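PDB 7A9J: Cfl from Pectobacterium brasiliense, which probably uses ATP to activate coronafacic acid and related carboxylic acids for ligation. Local coordinates for residues D126-R129 / F130-K134; N266-E269 / T270-T274; G388-G392 / H393-L397. The protein carries 1 engineered substitution. All coordinates share one frame; numbering follows the deposited sequence.

Interaction 1 (D126-R129 / F130-K134); sequences DKKR and FYETK. With PO4 (phosphate ion), chain C.
Phe130 N donates to Asp126 O at 2.9 Å, and one residue on Tyr131 N repeats the step to Lys127 O at 3.0 Å, which engages the carbonyls of the N-cap and of the first helical residue. The bonds weaken beyond that. Glu132 N makes weak bonds to Lys128 O and Arg129 O, and Arg129 O finds a shorter partner in the hydroxyl of Thr133, whose OG1 donates to it at 2.8 Å.

The Asp126 carboxylate carries more than the backbone. Its OD1 accepts from Arg129 N at 3.1 Å, the capping bond, and on its syn lone pair from Arg129 NE at 2.9 Å; its OD2 takes Arg129 NH2 at 2.8 Å, closing a side-on salt bridge, and also Gly80 N. Bends at chi2 (47°) and chi3 (69°) fold the arginine back over Lys128 CB, which covers one guanidinium face, and set NE and NH2 against the aspartate. The adjoining edge meets a phosphate ion, NH2 serving both anions: NH1 reaches O1 at 3.0 Å and NH2 reaches O4 at 2.8 Å. The extended Lys128 brings NZ to O1 as well, and Glu261 N binds the same ion, probably acquired from the crystallisation liquor.

On another side of the helix, Lys127 CG lies against CD2 of the Tyr131 ring, whose hydroxyl bonds to Asp155 and to Lys152 N. With its carboxylate accepting the third helical N-H and holding that residue's guanidinium, Asp126 is an aspartate N-cap, set where strand 122-125 passes into the helix.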
ATOM      1  N   ASP A 126      18.272 -12.246   0.905  1.00 31.92           N
ATOM      2  CA  ASP A 126      19.100 -12.183  -0.285  1.00 32.67           C
ATOM      3  C   ASP A 126      20.406 -11.492   0.022  1.00 36.16           C
ATOM      4  O   ASP A 126      20.671 -11.040   1.152  1.00 35.01           O
ATOM      5  CB  ASP A 126      18.367 -11.546  -1.488  1.00 32.59           C
ATOM      6  CG  ASP A 126      17.974 -10.101  -1.287  1.00 37.05           C
ATOM      7  OD1 ASP A 126      18.428  -9.458  -0.312  1.00 35.93           O
ATOM      8  OD2 ASP A 126      17.161  -9.599  -2.134  1.00 34.88           O
ATOM      9  N   LYS A 127      21.296 -11.531  -0.974  1.00 31.36           N
ATOM     10  CA  LYS A 127      22.655 -11.096  -0.732  1.00 31.57           C
ATOM     11  C   LYS A 127      22.700  -9.660  -0.216  1.00 39.32           C
ATOM     12  O   LYS A 127      23.347  -9.364   0.800  1.00 32.54           O
ATOM     13  CB  LYS A 127      23.477 -11.240  -2.017  1.00 37.41           C
ATOM     14  CG  LYS A 127      24.933 -10.954  -1.795  1.00 35.86           C
ATOM     15  CD  LYS A 127      25.783 -11.092  -3.070  1.00 43.00           C
ATOM     16  CE  LYS A 127      27.211 -10.652  -2.827  1.00 47.35           C
ATOM     17  NZ  LYS A 127      28.099 -10.811  -4.011  1.00 46.96           N
ATOM     18  N   LYS A 128      22.022  -8.750  -0.920  1.00 32.18           N
ATOM     19  CA  LYS A 128      22.111  -7.333  -0.576  1.00 34.94           C
ATOM     20  C   LYS A 128      21.630  -7.086   0.858  1.00 35.13           C
ATOM     21  O   LYS A 128      22.304  -6.385   1.624  1.00 39.41           O
ATOM     22  CB  LYS A 128      21.251  -6.546  -1.585  1.00 38.33           C
ATOM     23  CG  LYS A 128      21.216  -5.020  -1.366  1.00 47.41           C
ATOM     24  CD  LYS A 128      20.666  -4.351  -2.645  1.00 59.00           C
ATOM     25  CE  LYS A 128      20.554  -2.813  -2.522  1.00 72.94           C
ATOM     26  NZ  LYS A 128      19.686  -2.246  -3.620  1.00 64.93           N
ATOM     27  N   ARG A 129      20.488  -7.675   1.232  1.00 34.62           N
ATOM     28  CA  ARG A 129      19.888  -7.432   2.557  1.00 35.52           C
ATOM     29  C   ARG A 129      20.729  -8.066   3.663  1.00 38.94           C
ATOM     30  O   ARG A 129      21.028  -7.436   4.687  1.00 33.63           O
ATOM     31  CB  ARG A 129      18.449  -7.962   2.592  1.00 31.94           C
ATOM     32  CG  ARG A 129      17.391  -6.843   2.318  1.00 35.31           C
ATOM     33  CD  ARG A 129      17.757  -5.951   1.087  1.00 36.70           C
ATOM     34  NE  ARG A 129      17.644  -6.704  -0.188  1.00 34.21           N
ATOM     35  CZ  ARG A 129      17.508  -6.108  -1.373  1.00 37.71           C
ATOM     36  NH1 ARG A 129      17.447  -4.753  -1.414  1.00 39.17           N
ATOM     37  NH2 ARG A 129      17.473  -6.843  -2.495  1.00 37.20           N
ATOM     38  N   PHE A 130      21.158  -9.308   3.452  1.00 35.51           N
ATOM     39  CA  PHE A 130      21.995  -9.972   4.442  1.00 33.22           C
ATOM     40  C   PHE A 130      23.284  -9.218   4.715  1.00 37.86           C
ATOM     41  O   PHE A 130      23.691  -9.095   5.866  1.00 39.38           O
ATOM     42  CB  PHE A 130      22.298 -11.430   3.977  1.00 32.80           C
ATOM     43  CG  PHE A 130      23.167 -12.180   4.947  1.00 36.88           C
ATOM     44  CD1 PHE A 130      22.623 -12.638   6.148  1.00 36.13           C
ATOM     45  CD2 PHE A 130      24.469 -12.484   4.629  1.00 35.56           C
ATOM     46  CE1 PHE A 130      23.464 -13.342   7.057  1.00 39.06           C
ATOM     47  CE2 PHE A 130      25.333 -13.141   5.545  1.00 35.97           C
ATOM     48  CZ  PHE A 130      24.791 -13.598   6.750  1.00 39.49           C
ATOM     49  N   TYR A 131      24.026  -8.814   3.678  1.00 32.78           N
ATOM     50  CA  TYR A 131      25.348  -8.315   3.960  1.00 34.53           C
ATOM     51  C   TYR A 131      25.289  -6.915   4.567  1.00 37.08           C
ATOM     52  O   TYR A 131      26.236  -6.505   5.220  1.00 41.34           O
ATOM     53  CB  TYR A 131      26.223  -8.341   2.706  1.00 36.80           C
ATOM     54  CG  TYR A 131      26.791  -9.733   2.558  1.00 36.85           C
ATOM     55  CD1 TYR A 131      27.837 -10.148   3.377  1.00 38.92           C
ATOM     56  CD2 TYR A 131      26.228 -10.644   1.663  1.00 39.03           C
ATOM     57  CE1 TYR A 131      28.384 -11.478   3.253  1.00 40.86           C
ATOM     58  CE2 TYR A 131      26.756 -11.956   1.551  1.00 38.54           C
ATOM     59  CZ  TYR A 131      27.778 -12.344   2.362  1.00 39.00           C
ATOM     60  OH  TYR A 131      28.333 -13.632   2.253  1.00 42.04           O
ATOM     61  N   GLU A 132      24.158  -6.242   4.399  1.00 36.89           N
ATOM     62  CA  GLU A 132      23.957  -4.956   5.088  1.00 44.17           C
ATOM     63  C   GLU A 132      23.673  -5.145   6.579  1.00 45.33           C
ATOM     64  O   GLU A 132      23.726  -4.178   7.361  1.00 43.10           O
ATOM     65  CB  GLU A 132      22.756  -4.243   4.439  1.00 42.47           C
ATOM     66  CG  GLU A 132      23.101  -3.479   3.166  1.00 51.29           C
ATOM     67  CD  GLU A 132      21.863  -3.096   2.323  1.00 63.08           C
ATOM     68  OE1 GLU A 132      20.690  -3.357   2.727  1.00 66.56           O
ATOM     69  OE2 GLU A 132      22.073  -2.517   1.229  1.00 67.68           O
ATOM     70  N   THR A 133      23.332  -6.368   6.974  1.00 39.48           N
ATOM     71  CA  THR A 133      22.766  -6.693   8.278  1.00 41.16           C
ATOM     72  C   THR A 133      23.472  -7.882   8.925  1.00 42.59           C
ATOM     73  O   THR A 133      22.925  -8.496   9.846  1.00 42.16           O
ATOM     74  CB  THR A 133      21.280  -7.014   8.113  1.00 43.74           C
ATOM     75  OG1 THR A 133      20.723  -6.151   7.120  1.00 44.63           O
ATOM     76  CG2 THR A 133      20.537  -6.719   9.420  1.00 46.98           C
ATOM     77  N   LYS A 134      24.650  -8.244   8.429  1.00 41.18           N
ATOM     78  CA  LYS A 134      25.189  -9.576   8.692  1.00 45.44           C
ATOM     79  C   LYS A 134      25.465  -9.790  10.181  1.00 43.98           C
ATOM     80  O   LYS A 134      25.090 -10.817  10.762  1.00 44.86           O
ATOM     81  CB  LYS A 134      26.493  -9.764   7.902  1.00 38.78           C
ATOM     82  CG  LYS A 134      27.102 -11.173   8.136  1.00 46.49           C
ATOM     83  CD  LYS A 134      28.093 -11.511   7.072  1.00 46.07           C
ATOM     84  CE  LYS A 134      28.743 -12.888   7.348  1.00 40.06           C
ATOM     85  NZ  LYS A 134      29.614 -12.992   8.557  1.00 44.95           N
TER
HETATM   86  P   PO4 C 602      16.948  -4.596  -5.461  1.00 48.93           P
HETATM   87  O1  PO4 C 602      17.053  -3.690  -4.213  1.00 51.82           O
HETATM   88  O2  PO4 C 602      18.076  -4.330  -6.433  1.00 63.92           O
HETATM   89  O3  PO4 C 602      15.644  -4.296  -6.135  1.00 50.31           O
HETATM   90  O4  PO4 C 602      16.983  -6.044  -5.113  1.00 51.86           O

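Interaction 2 (N266-E269 / T270-T274)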
ATOM      1  N   ASN A 266      13.809   3.496 -13.261  1.00 41.71           N
ATOM      2  CA  ASN A 266      13.623   3.777 -14.679  1.00 41.79           C
ATOM      3  C   ASN A 266      12.213   3.384 -15.116  1.00 40.60           C
ATOM      4  O   ASN A 266      12.037   2.773 -16.177  1.00 44.43           O
ATOM      5  CB  ASN A 266      14.715   3.049 -15.470  1.00 49.98           C
ATOM      6  CG  ASN A 266      16.087   3.631 -15.197  1.00 54.46           C
ATOM      7  OD1 ASN A 266      16.910   3.025 -14.502  1.00 64.15           O
ATOM      8  ND2 ASN A 266      16.343   4.817 -15.738  1.00 61.86           N
ATOM      9  N   ILE A 267      11.205   3.788 -14.326  1.00 43.27           N
ATOM     10  CA  ILE A 267       9.883   3.174 -14.422  1.00 39.62           C
ATOM     11  C   ILE A 267       9.252   3.429 -15.785  1.00 39.13           C
ATOM     12  O   ILE A 267       8.554   2.557 -16.319  1.00 39.92           O
ATOM     13  CB  ILE A 267       8.960   3.636 -13.269  1.00 36.37           C
ATOM     14  CG1 ILE A 267       7.577   2.954 -13.364  1.00 42.34           C
ATOM     15  CG2 ILE A 267       8.833   5.158 -13.243  1.00 40.91           C
ATOM     16  CD1 ILE A 267       7.668   1.457 -13.122  1.00 44.70           C
ATOM     17  N   THR A 268       9.416   4.634 -16.341  1.00 43.47           N
ATOM     18  CA  THR A 268       8.789   4.919 -17.632  1.00 45.78           C
ATOM     19  C   THR A 268       9.295   3.966 -18.712  1.00 43.80           C
ATOM     20  O   THR A 268       8.507   3.368 -19.457  1.00 43.93           O
ATOM     21  CB  THR A 268       9.044   6.375 -18.046  1.00 49.95           C
ATOM     22  OG1 THR A 268       8.463   7.233 -17.052  1.00 46.29           O
ATOM     23  CG2 THR A 268       8.385   6.659 -19.385  1.00 49.02           C
ATOM     24  N   GLU A 269      10.618   3.814 -18.813  1.00 46.55           N
ATOM     25  CA  GLU A 269      11.168   2.894 -19.807  1.00 54.43           C
ATOM     26  C   GLU A 269      10.811   1.449 -19.482  1.00 43.80           C
ATOM     27  O   GLU A 269      10.531   0.658 -20.389  1.00 46.80           O
ATOM     28  CB  GLU A 269      12.675   3.081 -19.929  1.00 54.58           C
ATOM     29  CG  GLU A 269      13.064   4.291 -20.803  1.00 75.56           C
ATOM     30  CD  GLU A 269      12.620   4.163 -22.278  1.00 90.48           C
ATOM     31  OE1 GLU A 269      12.346   3.031 -22.747  1.00 87.52           O
ATOM     32  OE2 GLU A 269      12.550   5.204 -22.977  1.00101.39           O
ATOM     33  N   THR A 270      10.838   1.076 -18.201  1.00 37.16           N
ATOM     34  CA  THR A 270      10.432  -0.264 -17.810  1.00 40.20           C
ATOM     35  C   THR A 270       8.999  -0.561 -18.222  1.00 48.29           C
ATOM     36  O   THR A 270       8.694  -1.675 -18.676  1.00 44.17           O
ATOM     37  CB  THR A 270      10.615  -0.406 -16.298  1.00 37.59           C
ATOM     38  OG1 THR A 270      12.031  -0.265 -16.026  1.00 40.70           O
ATOM     39  CG2 THR A 270      10.068  -1.769 -15.796  1.00 38.22           C
ATOM     40  N   LEU A 271       8.099   0.413 -18.049  1.00 40.36           N
ATOM     41  CA  LEU A 271       6.692   0.183 -18.371  1.00 37.71           C
ATOM     42  C   LEU A 271       6.479   0.083 -19.877  1.00 41.38           C
ATOM     43  O   LEU A 271       5.631  -0.697 -20.332  1.00 40.27           O
ATOM     44  CB  LEU A 271       5.817   1.290 -17.765  1.00 33.82           C
ATOM     45  CG  LEU A 271       5.579   1.217 -16.256  1.00 33.63           C
ATOM     46  CD1 LEU A 271       4.701   2.361 -15.800  1.00 34.30           C
ATOM     47  CD2 LEU A 271       4.888  -0.164 -15.940  1.00 34.40           C
ATOM     48  N   LYS A 272       7.215   0.871 -20.661  1.00 44.38           N
ATOM     49  CA  LYS A 272       7.146   0.704 -22.115  1.00 45.92           C
ATOM     50  C   LYS A 272       7.594  -0.691 -22.516  1.00 45.29           C
ATOM     51  O   LYS A 272       7.050  -1.284 -23.452  1.00 53.45           O
ATOM     52  CB  LYS A 272       7.993   1.758 -22.829  1.00 52.97           C
ATOM     53  CG  LYS A 272       7.422   3.173 -22.726  1.00 52.27           C
ATOM     54  CD  LYS A 272       8.334   4.166 -23.460  1.00 63.94           C
ATOM     55  CE  LYS A 272       7.730   5.568 -23.506  1.00 80.43           C
ATOM     56  NZ  LYS A 272       8.692   6.576 -24.025  1.00 88.87           N
ATOM     57  N   GLU A 273       8.574  -1.243 -21.813  1.00 44.01           N
ATOM     58  CA  GLU A 273       9.061  -2.552 -22.237  1.00 50.75           C
ATOM     59  C   GLU A 273       8.145  -3.662 -21.753  1.00 48.78           C
ATOM     60  O   GLU A 273       7.899  -4.631 -22.474  1.00 51.81           O
ATOM     61  CB  GLU A 273      10.468  -2.805 -21.718  1.00 47.39           C
ATOM     62  CG  GLU A 273      10.965  -4.194 -22.042  1.00 69.99           C
ATOM     63  CD  GLU A 273      12.421  -4.384 -21.669  1.00 98.98           C
ATOM     64  OE1 GLU A 273      13.037  -5.357 -22.157  1.00104.51           O
ATOM     65  OE2 GLU A 273      12.946  -3.555 -20.889  1.00104.03           O
ATOM     66  N   THR A 274       7.641  -3.553 -20.522  1.00 41.70           N
ATOM     67  CA  THR A 274       6.970  -4.694 -19.936  1.00 42.13           C
ATOM     68  C   THR A 274       5.460  -4.655 -20.091  1.00 40.02           C
ATOM     69  O   THR A 274       4.835  -5.715 -20.052  1.00 41.00           O
ATOM     70  CB  THR A 274       7.293  -4.802 -18.450  1.00 36.68           C
ATOM     71  OG1 THR A 274       6.892  -3.581 -17.805  1.00 37.50           O
ATOM     72  CG2 THR A 274       8.770  -5.073 -18.218  1.00 41.71           C
TER
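The Glu269 carboxylate is the flat side-chain group facing Lys272; no ring takes part, and the other planes that matter are the peptide groups. Glu269 turns OE2 toward Lys272 NZ, but at 4.2 Å the two charges stay beyond a salt bridge. Among the peptides, the Thr270 carbonyl is approached by two donors, Thr274 N at 2.8 Å and the Thr274 hydroxyl, whose OG1 comes from above the plane, 40° out of it, and so away from a lone pair.

The regular helical bonds run from Thr270 N to Asn266 O at 2.9 Å, Leu271 N to Ile267 O at 2.8 Å, Lys272 N to Thr268 O at 3.1 Å, and Glu273 N to Glu269 O. The Thr270 hydroxyl bonds through OG1 to Asp263 O in the preceding helix 261-265; Asn266 O, 3.0 Å from Thr270 OG1, is a competing acceptor, and which one takes the proton is not settled.

Apolar contact occupies the buried side. With CG1 anti to the backbone N (chi1 -179°), Ile267 runs alongside Leu271, both side chains pointing the same way, and its CD1 reaches Leu271 CG at 3.8 Å. Both press on Ile289 of helix 283-294, while Thr268 OG1 bonds to Asn292 of that helix. Lys272 lays its aliphatic stem over Thr268 O and ends in a weak bond to Asn296.

Helix 267-274 is thus amphipathic: it is held mainly by main-chain bonds, with threonine hydroxyls and the Ile267-Leu271 contact adding to them, and the Glu269-Lys272 attraction probably adds only a little, because solvent would screen it.

Interaction 3 (G388-G392 / H393-L397); sequences GIWNG and HDIEL
Asn391 OD1 is gripped by two backbone donors beyond it, Asp394 N at 2.7 Å in an almost straight bond (175°) and His393 N at 2.8 Å, met nearly end-on to the amide carbonyl; His393 ND1 adds a long, weak third approach. The side chain can turn back on its own loop because CG sits between the backbone N and the carbonyl carbon (chi1 63°). Asn391 N in turn donates to Asp394 O at 3.0 Å, so main chain and side chain of one residue both tie down the same aspartate. In the strands, Ile389 and Glu396 form a hydrogen-bonded pair, with Glu396 N to Ile389 O at 2.7 Å and Ile389 N to Glu396 O at 2.8 Å.

These bonds define an antiparallel beta hairpin whose connection opens with an Asx turn at Asn391. Strands 388-390 and 395-397 run at 163° to each other, and 395-397 is an outermost strand of a four-stranded antiparallel sheet in which 388-390 also pairs with 198-202. Gly392 takes the positive phi of the loop. At Gly388 the strands come close enough to bring CA to 2.9 Å from Glu396 O, and Ile395 CG2 packs against Gly388 CA.

The Trp390 indole covers the turn: Gly392 N lies 3.3 Å above one face, offset toward the rim, and His393 N sits over that same face. Ile395 CG1 meets the ring's edge, 3.9 Å from CE3. Outside the hairpin, Trp390 NE1 bonds to His117 O, and the indole makes a cation-pi contact with Arg74. On the sheet face carrying Ile389, the Glu396 and Asn391 side chains cross at about a right angle, Glu396 CG against Asn391 ND2.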
ATOM      1  N   GLY A 388      -4.746 -11.177  16.494  1.00 42.56           N
ATOM      2  CA  GLY A 388      -4.247 -10.503  17.672  1.00 42.89           C
ATOM      3  C   GLY A 388      -2.893  -9.884  17.377  1.00 44.04           C
ATOM      4  O   GLY A 388      -2.470  -9.766  16.232  1.00 40.10           O
ATOM      5  N   ILE A 389      -2.251  -9.437  18.440  1.00 43.89           N
ATOM      6  CA  ILE A 389      -0.970  -8.768  18.319  1.00 41.48           C
ATOM      7  C   ILE A 389       0.058  -9.578  19.068  1.00 42.40           C
ATOM      8  O   ILE A 389      -0.130  -9.909  20.252  1.00 47.97           O
ATOM      9  CB  ILE A 389      -1.022  -7.313  18.844  1.00 48.59           C
ATOM     10  CG1 ILE A 389      -1.914  -6.454  17.929  1.00 48.08           C
ATOM     11  CG2 ILE A 389       0.398  -6.782  18.992  1.00 49.95           C
ATOM     12  CD1 ILE A 389      -2.126  -5.022  18.450  1.00 65.33           C
ATOM     13  N   TRP A 390       1.142  -9.904  18.378  1.00 40.42           N
ATOM     14  CA  TRP A 390       2.229 -10.610  18.999  1.00 39.59           C
ATOM     15  C   TRP A 390       3.038  -9.613  19.816  1.00 47.15           C
ATOM     16  O   TRP A 390       3.520  -8.619  19.270  1.00 50.95           O
ATOM     17  CB  TRP A 390       3.099 -11.258  17.923  1.00 41.14           C
ATOM     18  CG  TRP A 390       4.246 -11.852  18.505  1.00 44.82           C
ATOM     19  CD1 TRP A 390       5.535 -11.431  18.388  1.00 46.11           C
ATOM     20  CD2 TRP A 390       4.270 -12.992  19.363  1.00 56.90           C
ATOM     21  NE1 TRP A 390       6.358 -12.240  19.094  1.00 43.03           N
ATOM     22  CE2 TRP A 390       5.614 -13.210  19.715  1.00 59.20           C
ATOM     23  CE3 TRP A 390       3.284 -13.850  19.875  1.00 62.34           C
ATOM     24  CZ2 TRP A 390       6.008 -14.263  20.542  1.00 61.87           C
ATOM     25  CZ3 TRP A 390       3.675 -14.893  20.704  1.00 62.13           C
ATOM     26  CH2 TRP A 390       5.026 -15.087  21.034  1.00 66.60           C
ATOM     27  N   ASN A 391       3.216  -9.882  21.098  1.00 50.53           N
ATOM     28  CA  ASN A 391       3.822  -8.884  21.973  1.00 58.42           C
ATOM     29  C   ASN A 391       5.230  -9.261  22.355  1.00 57.00           C
ATOM     30  O   ASN A 391       5.799  -8.670  23.276  1.00 57.86           O
ATOM     31  CB  ASN A 391       2.946  -8.652  23.211  1.00 62.45           C
ATOM     32  CG  ASN A 391       2.788  -9.891  24.092  1.00 67.92           C
ATOM     33  OD1 ASN A 391       3.628 -10.799  24.118  1.00 64.30           O
ATOM     34  ND2 ASN A 391       1.690  -9.916  24.843  1.00 77.78           N
ATOM     35  N   GLY A 392       5.812 -10.225  21.647  1.00 54.95           N
ATOM     36  CA  GLY A 392       7.072 -10.804  21.997  1.00 56.49           C
ATOM     37  C   GLY A 392       6.951 -12.115  22.739  1.00 66.84           C
ATOM     38  O   GLY A 392       7.804 -12.996  22.566  1.00 65.10           O
ATOM     39  N   HIS A 393       5.907 -12.271  23.553  1.00 74.68           N
ATOM     40  CA  HIS A 393       5.740 -13.470  24.369  1.00 80.70           C
ATOM     41  C   HIS A 393       4.438 -14.202  24.106  1.00 80.23           C
ATOM     42  O   HIS A 393       4.437 -15.437  24.078  1.00 86.47           O
ATOM     43  CB  HIS A 393       5.821 -13.114  25.857  1.00 85.90           C
ATOM     44  CG  HIS A 393       6.802 -12.029  26.159  1.00 93.44           C
ATOM     45  ND1 HIS A 393       6.505 -10.692  25.996  1.00 95.04           N
ATOM     46  CD2 HIS A 393       8.083 -12.080  26.598  1.00104.28           C
ATOM     47  CE1 HIS A 393       7.558  -9.966  26.330  1.00109.56           C
ATOM     48  NE2 HIS A 393       8.528 -10.784  26.701  1.00115.51           N
ATOM     49  N   ASP A 394       3.330 -13.480  23.919  1.00 65.53           N
ATOM     50  CA  ASP A 394       2.038 -14.090  23.618  1.00 65.52           C
ATOM     51  C   ASP A 394       1.263 -13.208  22.648  1.00 67.01           C
ATOM     52  O   ASP A 394       1.670 -12.091  22.315  1.00 62.50           O
ATOM     53  CB  ASP A 394       1.206 -14.330  24.878  1.00 69.20           C
ATOM     54  CG  ASP A 394       1.828 -15.370  25.796  1.00 93.75           C
ATOM     55  OD1 ASP A 394       2.610 -14.967  26.682  1.00 96.95           O
ATOM     56  OD2 ASP A 394       1.553 -16.583  25.619  1.00 85.29           O
ATOM     57  N   ILE A 395       0.133 -13.728  22.187  1.00 55.70           N
ATOM     58  CA  ILE A 395      -0.766 -12.972  21.339  1.00 51.23           C
ATOM     59  C   ILE A 395      -1.768 -12.239  22.207  1.00 50.75           C
ATOM     60  O   ILE A 395      -2.458 -12.851  23.018  1.00 55.84           O
ATOM     61  CB  ILE A 395      -1.492 -13.890  20.353  1.00 56.10           C
ATOM     62  CG1 ILE A 395      -0.478 -14.817  19.709  1.00 49.11           C
ATOM     63  CG2 ILE A 395      -2.320 -13.052  19.364  1.00 47.27           C
ATOM     64  CD1 ILE A 395      -0.976 -15.425  18.430  1.00 54.98           C
ATOM     65  N   GLU A 396      -1.878 -10.942  22.019  1.00 60.79           N
ATOM     66  CA  GLU A 396      -2.997 -10.218  22.602  1.00 69.84           C
ATOM     67  C   GLU A 396      -4.162 -10.348  21.633  1.00 63.43           C
ATOM     68  O   GLU A 396      -4.114  -9.805  20.525  1.00 50.85           O
ATOM     69  CB  GLU A 396      -2.625  -8.761  22.854  1.00 67.62           C
ATOM     70  CG  GLU A 396      -1.337  -8.571  23.633  1.00 75.91           C
ATOM     71  CD  GLU A 396      -1.057  -7.107  23.931  1.00 89.37           C
ATOM     72  OE1 GLU A 396      -1.561  -6.612  24.957  1.00104.82           O
ATOM     73  OE2 GLU A 396      -0.359  -6.444  23.131  1.00 90.10           O
ATOM     74  N   LEU A 397      -5.213 -11.056  22.043  1.00 62.45           N
ATOM     75  CA  LEU A 397      -6.245 -11.460  21.102  1.00 59.17           C
ATOM     76  C   LEU A 397      -7.198 -10.313  20.788  1.00 77.31           C
ATOM     77  O   LEU A 397      -7.483  -9.454  21.632  1.00 77.77           O
ATOM     78  CB  LEU A 397      -7.014 -12.664  21.643  1.00 69.73           C
ATOM     79  CG  LEU A 397      -6.203 -13.964  21.625  1.00 55.36           C
ATOM     80  CD1 LEU A 397      -6.984 -15.062  22.327  1.00 71.89           C
ATOM     81  CD2 LEU A 397      -5.849 -14.385  20.201  1.00 66.73           C
TER

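The three contacts follow one another along the chain and none touches another. Interactions 1 and 2 are centred 27 Å apart, with nearest atoms about 12 Å apart; the phosphate held by interaction 1 also binds Glu261 N, at the start of the helix that leads toward interaction 2. Interaction 3 is about 18 Å from interaction 1 between nearest atoms. It lies 42 Å from interaction 2, centre to centre, on the opposite side of the molecule's centre. None of these residues lines the pocket of the bound indenone carboxylic acid; in interaction 3, the side chain of Ile389 is about 14 Å from that ligand.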